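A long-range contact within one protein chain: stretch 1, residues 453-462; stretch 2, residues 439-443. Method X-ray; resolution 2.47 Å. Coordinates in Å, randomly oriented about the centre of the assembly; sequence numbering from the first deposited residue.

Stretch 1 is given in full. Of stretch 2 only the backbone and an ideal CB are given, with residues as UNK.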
ATOM      1  N   GLY A 453     -16.166  14.000  -4.806  1.00 34.39           N
ATOM      2  CA  GLY A 453     -15.253  14.664  -5.716  1.00 35.73           C
ATOM      3  C   GLY A 453     -15.616  16.131  -5.815  1.00 38.65           C
ATOM      4  O   GLY A 453     -16.729  16.526  -5.469  1.00 34.44           O
ATOM      5  N   GLY A 454     -14.675  16.941  -6.286  1.00 41.32           N
ATOM      6  CA  GLY A 454     -14.879  18.373  -6.369  1.00 37.04           C
ATOM      7  C   GLY A 454     -14.139  19.110  -5.268  1.00 40.66           C
ATOM      8  O   GLY A 454     -14.262  20.327  -5.139  1.00 40.82           O
ATOM      9  N   GLY A 455     -13.373  18.367  -4.472  1.00 40.10           N
ATOM     10  CA  GLY A 455     -12.584  18.953  -3.403  1.00 38.22           C
ATOM     11  C   GLY A 455     -12.725  18.215  -2.085  1.00 34.35           C
ATOM     12  O   GLY A 455     -11.812  18.218  -1.264  1.00 35.00           O
ATOM     13  N   GLY A 456     -13.875  17.580  -1.880  1.00 33.63           N
ATOM     14  CA  GLY A 456     -14.155  16.894  -0.633  1.00 28.57           C
ATOM     15  C   GLY A 456     -13.280  15.679  -0.378  1.00 33.28           C
ATOM     16  O   GLY A 456     -13.085  15.282   0.769  1.00 35.34           O
ATOM     17  N   GLN A 457     -12.750  15.083  -1.442  1.00 33.33           N
ATOM     18  CA  GLN A 457     -11.939  13.876  -1.302  1.00 33.12           C
ATOM     19  C   GLN A 457     -10.686  14.144  -0.473  1.00 35.33           C
ATOM     20  O   GLN A 457     -10.239  13.279   0.282  1.00 33.87           O
ATOM     21  CB  GLN A 457     -11.565  13.291  -2.671  1.00 31.81           C
ATOM     22  CG  GLN A 457     -10.581  14.116  -3.493  1.00 31.95           C
ATOM     23  CD  GLN A 457     -11.264  15.142  -4.372  1.00 38.72           C
ATOM     24  OE1 GLN A 457     -12.340  15.643  -4.044  1.00 37.11           O
ATOM     25  NE2 GLN A 457     -10.644  15.457  -5.504  1.00 41.61           N
ATOM     26  N   VAL A 458     -10.125  15.340  -0.611  1.00 32.07           N
ATOM     27  CA  VAL A 458      -8.943  15.713   0.157  1.00 33.88           C
ATOM     28  C   VAL A 458      -9.343  16.062   1.584  1.00 33.21           C
ATOM     29  O   VAL A 458      -8.646  15.724   2.537  1.00 32.33           O
ATOM     30  CB  VAL A 458      -8.212  16.919  -0.462  1.00 34.52           C
ATOM     31  CG1 VAL A 458      -7.020  17.313   0.398  1.00 35.76           C
ATOM     32  CG2 VAL A 458      -7.766  16.601  -1.879  1.00 34.23           C
ATOM     33  N   THR A 459     -10.477  16.739   1.720  1.00 34.79           N
ATOM     34  CA  THR A 459     -10.979  17.147   3.025  1.00 33.18           C
ATOM     35  C   THR A 459     -11.292  15.934   3.897  1.00 32.36           C
ATOM     36  O   THR A 459     -11.129  15.982   5.114  1.00 29.30           O
ATOM     37  CB  THR A 459     -12.247  18.012   2.885  1.00 35.33           C
ATOM     38  OG1 THR A 459     -11.966  19.144   2.054  1.00 37.74           O
ATOM     39  CG2 THR A 459     -12.728  18.492   4.246  1.00 32.04           C
ATOM     40  N   LEU A 460     -11.738  14.847   3.272  1.00 31.89           N
ATOM     41  CA  LEU A 460     -12.052  13.624   4.003  1.00 30.74           C
ATOM     42  C   LEU A 460     -10.785  13.004   4.582  1.00 32.79           C
ATOM     43  O   LEU A 460     -10.784  12.501   5.706  1.00 31.16           O
ATOM     44  CB  LEU A 460     -12.757  12.616   3.092  1.00 28.33           C
ATOM     45  CG  LEU A 460     -13.117  11.276   3.738  1.00 26.94           C
ATOM     46  CD1 LEU A 460     -13.980  11.480   4.972  1.00 25.15           C
ATOM     47  CD2 LEU A 460     -13.821  10.378   2.734  1.00 26.82           C
ATOM     48  N   MET A 461      -9.706  13.039   3.807  1.00 31.63           N
ATOM     49  CA  MET A 461      -8.421  12.533   4.271  1.00 29.84           C
ATOM     50  C   MET A 461      -7.909  13.374   5.433  1.00 31.88           C
ATOM     51  O   MET A 461      -7.465  12.844   6.450  1.00 33.60           O
ATOM     52  CB  MET A 461      -7.400  12.547   3.135  1.00 27.14           C
ATOM     53  CG  MET A 461      -7.706  11.562   2.022  1.00 27.90           C
ATOM     54  SD  MET A 461      -6.277  11.230   0.982  1.00 32.74           S
ATOM     55  CE  MET A 461      -5.980  12.851   0.278  1.00 32.20           C
ATOM     56  N   GLN A 462      -7.976  14.691   5.271  1.00 31.25           N
ATOM     57  CA  GLN A 462      -7.520  15.613   6.299  1.00 30.57           C
ATOM     58  C   GLN A 462      -8.294  15.406   7.593  1.00 31.16           C
ATOM     59  O   GLN A 462      -7.740  15.523   8.685  1.00 32.54           O
ATOM     60  CB  GLN A 462      -7.682  17.055   5.825  1.00 30.84           C
ATOM     61  CG  GLN A 462      -6.779  17.424   4.661  1.00 31.24           C
ATOM     62  CD  GLN A 462      -7.037  18.824   4.144  1.00 34.22           C
ATOM     63  OE1 GLN A 462      -8.186  19.253   4.027  1.00 34.39           O
ATOM     64  NE2 GLN A 462      -5.966  19.549   3.836  1.00 34.84           N
ATOM     65  N   UNK A 439      -4.512  11.631  -9.179  1.00 44.78           N
ATOM     66  CA  UNK A 439      -5.505  10.880  -8.416  1.00 43.00           C
ATOM     67  C   UNK A 439      -6.262  11.768  -7.437  1.00 43.71           C
ATOM     68  O   UNK A 439      -7.489  11.856  -7.478  1.00 45.86           O
ATOM     69  CB  UNK A 439      -4.831   9.733  -7.660  1.00 43.00           C
ATOM     70  N   UNK A 440      -5.513  12.428  -6.562  1.00 41.70           N
ATOM     71  CA  UNK A 440      -6.089  13.143  -5.433  1.00 40.01           C
ATOM     72  C   UNK A 440      -6.666  14.516  -5.793  1.00 39.70           C
ATOM     73  O   UNK A 440      -7.754  14.869  -5.335  1.00 42.58           O
ATOM     74  CB  UNK A 440      -5.023  13.312  -4.348  1.00 40.01           C
ATOM     75  N   UNK A 441      -5.946  15.297  -6.614  1.00 36.75           N
ATOM     76  CA  UNK A 441      -6.394  16.674  -6.849  1.00 37.71           C
ATOM     77  C   UNK A 441      -7.659  16.747  -7.696  1.00 44.26           C
ATOM     78  O   UNK A 441      -8.123  15.726  -8.206  1.00 47.19           O
ATOM     79  CB  UNK A 441      -5.281  17.474  -7.529  1.00 37.71           C
ATOM     80  N   UNK A 442      -8.212  17.946  -7.838  1.00 46.07           N
ATOM     81  CA  UNK A 442      -9.363  18.152  -8.707  1.00 49.49           C
ATOM     82  C   UNK A 442      -8.947  17.914 -10.154  1.00 48.35           C
ATOM     83  O   UNK A 442      -7.913  18.409 -10.601  1.00 46.63           O
ATOM     84  CB  UNK A 442      -9.939  19.558  -8.531  1.00 49.49           C
ATOM     85  N   UNK A 443      -9.758  17.151 -10.879  1.00 46.68           N
ATOM     86  CA  UNK A 443      -9.418  16.748 -12.231  1.00 41.99           C
ATOM     87  C   UNK A 443      -8.817  15.356 -12.253  1.00 44.25           C
ATOM     88  O   UNK A 443      -8.636  14.765 -13.317  1.00 45.20           O
ATOM     89  CB  UNK A 443      -8.448  17.751 -12.859  1.00 41.99           C
TER

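Position 439 has its CA-to-CB bond sideways to the helix-bearing stretch, and nothing of that stretch lies within 5.5 Å of the ideal CB. The visible atoms therefore say little about the side chain, and many types would be compatible. The deposited residue is Leu439, whose end leads away and makes no contact here.

Position 440 is the most informative. Its ideal CB, also sideways, lies 4.7 Å from Met461 CE and 4.9 Å from Val458 CG2. These two methyls come from residues three apart in the helix, so nearly one turn separates them and both can border the same site. They offer neither charge nor hydrogen-bonding group, so an aliphatic side chain is the natural expectation: valine, isoleucine, leucine or methionine could each bring carbon against them. The backbone makes a separate demand, met by any residue type: its carbonyl O accepts a hydrogen bond from Gln457 NE2 (NE2 to O 3.0 Å, with an N-H...O angle of 147°). The same glutamine uses OE1 to accept from Gly455 N (N to OE1 2.9 Å), so its amide ties the start of the helix to the neighbouring loop. The deposited residue is Ile440. With chi1 at m, its CG2 reaches both hydrophobic partners, 3.6 Å from Val458 CG2 and 3.6 Å from Met461 CE. This residue has the largest area covered by the other stretch.

At position 441 the CB points away and meets nothing nearby, so stretch 1 does not select a side chain. A phi of -71° with psi of 173° is comfortable for proline, though most other residues could adopt it too. The deposited Pro441 holds phi in its ring, in a C-gamma endo pucker, and its side chain comes no closer to stretch 1 than Pro441 CB to Gln457 NE2, 6.1 Å.

Position 442 points sideways beside the glycine turn that precedes the helix. Its ideal CB is 5.1 Å from Gln457 NE2 and 5.3 Å from Gly454 C, leaving room for a small or medium side chain: alanine, serine, valine or threonine would fit. The deposited Thr442, chi1 at p, sets CG2 over the glycine backbone, 4.1 Å from Gly454 C and 4.2 Å from Gly455 N. This is a loose van der Waals contact, with no hydrogen bond across to stretch 1.

Position 443 has phi 97° and psi -10°, where a CB would jam against the preceding carbonyl O. Backbone geometry alone calls for glycine, and Gly443 is found, without contact to stretch 1.

Stretch 2 (439-443) LIPTG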
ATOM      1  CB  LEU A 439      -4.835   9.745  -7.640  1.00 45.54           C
ATOM      2  CG  LEU A 439      -4.325   8.548  -8.441  1.00 57.41           C
ATOM      3  CD1 LEU A 439      -3.587   7.583  -7.522  1.00 59.65           C
ATOM      4  CD2 LEU A 439      -5.468   7.839  -9.152  1.00 54.74           C
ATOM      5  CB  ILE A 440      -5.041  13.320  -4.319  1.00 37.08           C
ATOM      6  CG1 ILE A 440      -4.486  11.956  -3.904  1.00 41.59           C
ATOM      7  CG2 ILE A 440      -5.648  14.037  -3.126  1.00 36.89           C
ATOM      8  CD1 ILE A 440      -3.346  12.028  -2.911  1.00 43.14           C
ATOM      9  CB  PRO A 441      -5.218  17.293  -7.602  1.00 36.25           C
ATOM     10  CG  PRO A 441      -4.612  16.155  -8.332  1.00 39.96           C
ATOM     11  CD  PRO A 441      -4.785  14.947  -7.451  1.00 42.44           C
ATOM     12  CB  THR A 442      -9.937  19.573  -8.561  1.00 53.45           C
ATOM     13  OG1 THR A 442      -8.894  20.537  -8.755  1.00 55.94           O
ATOM     14  CG2 THR A 442     -10.550  19.761  -7.180  1.00 46.75           C
TER
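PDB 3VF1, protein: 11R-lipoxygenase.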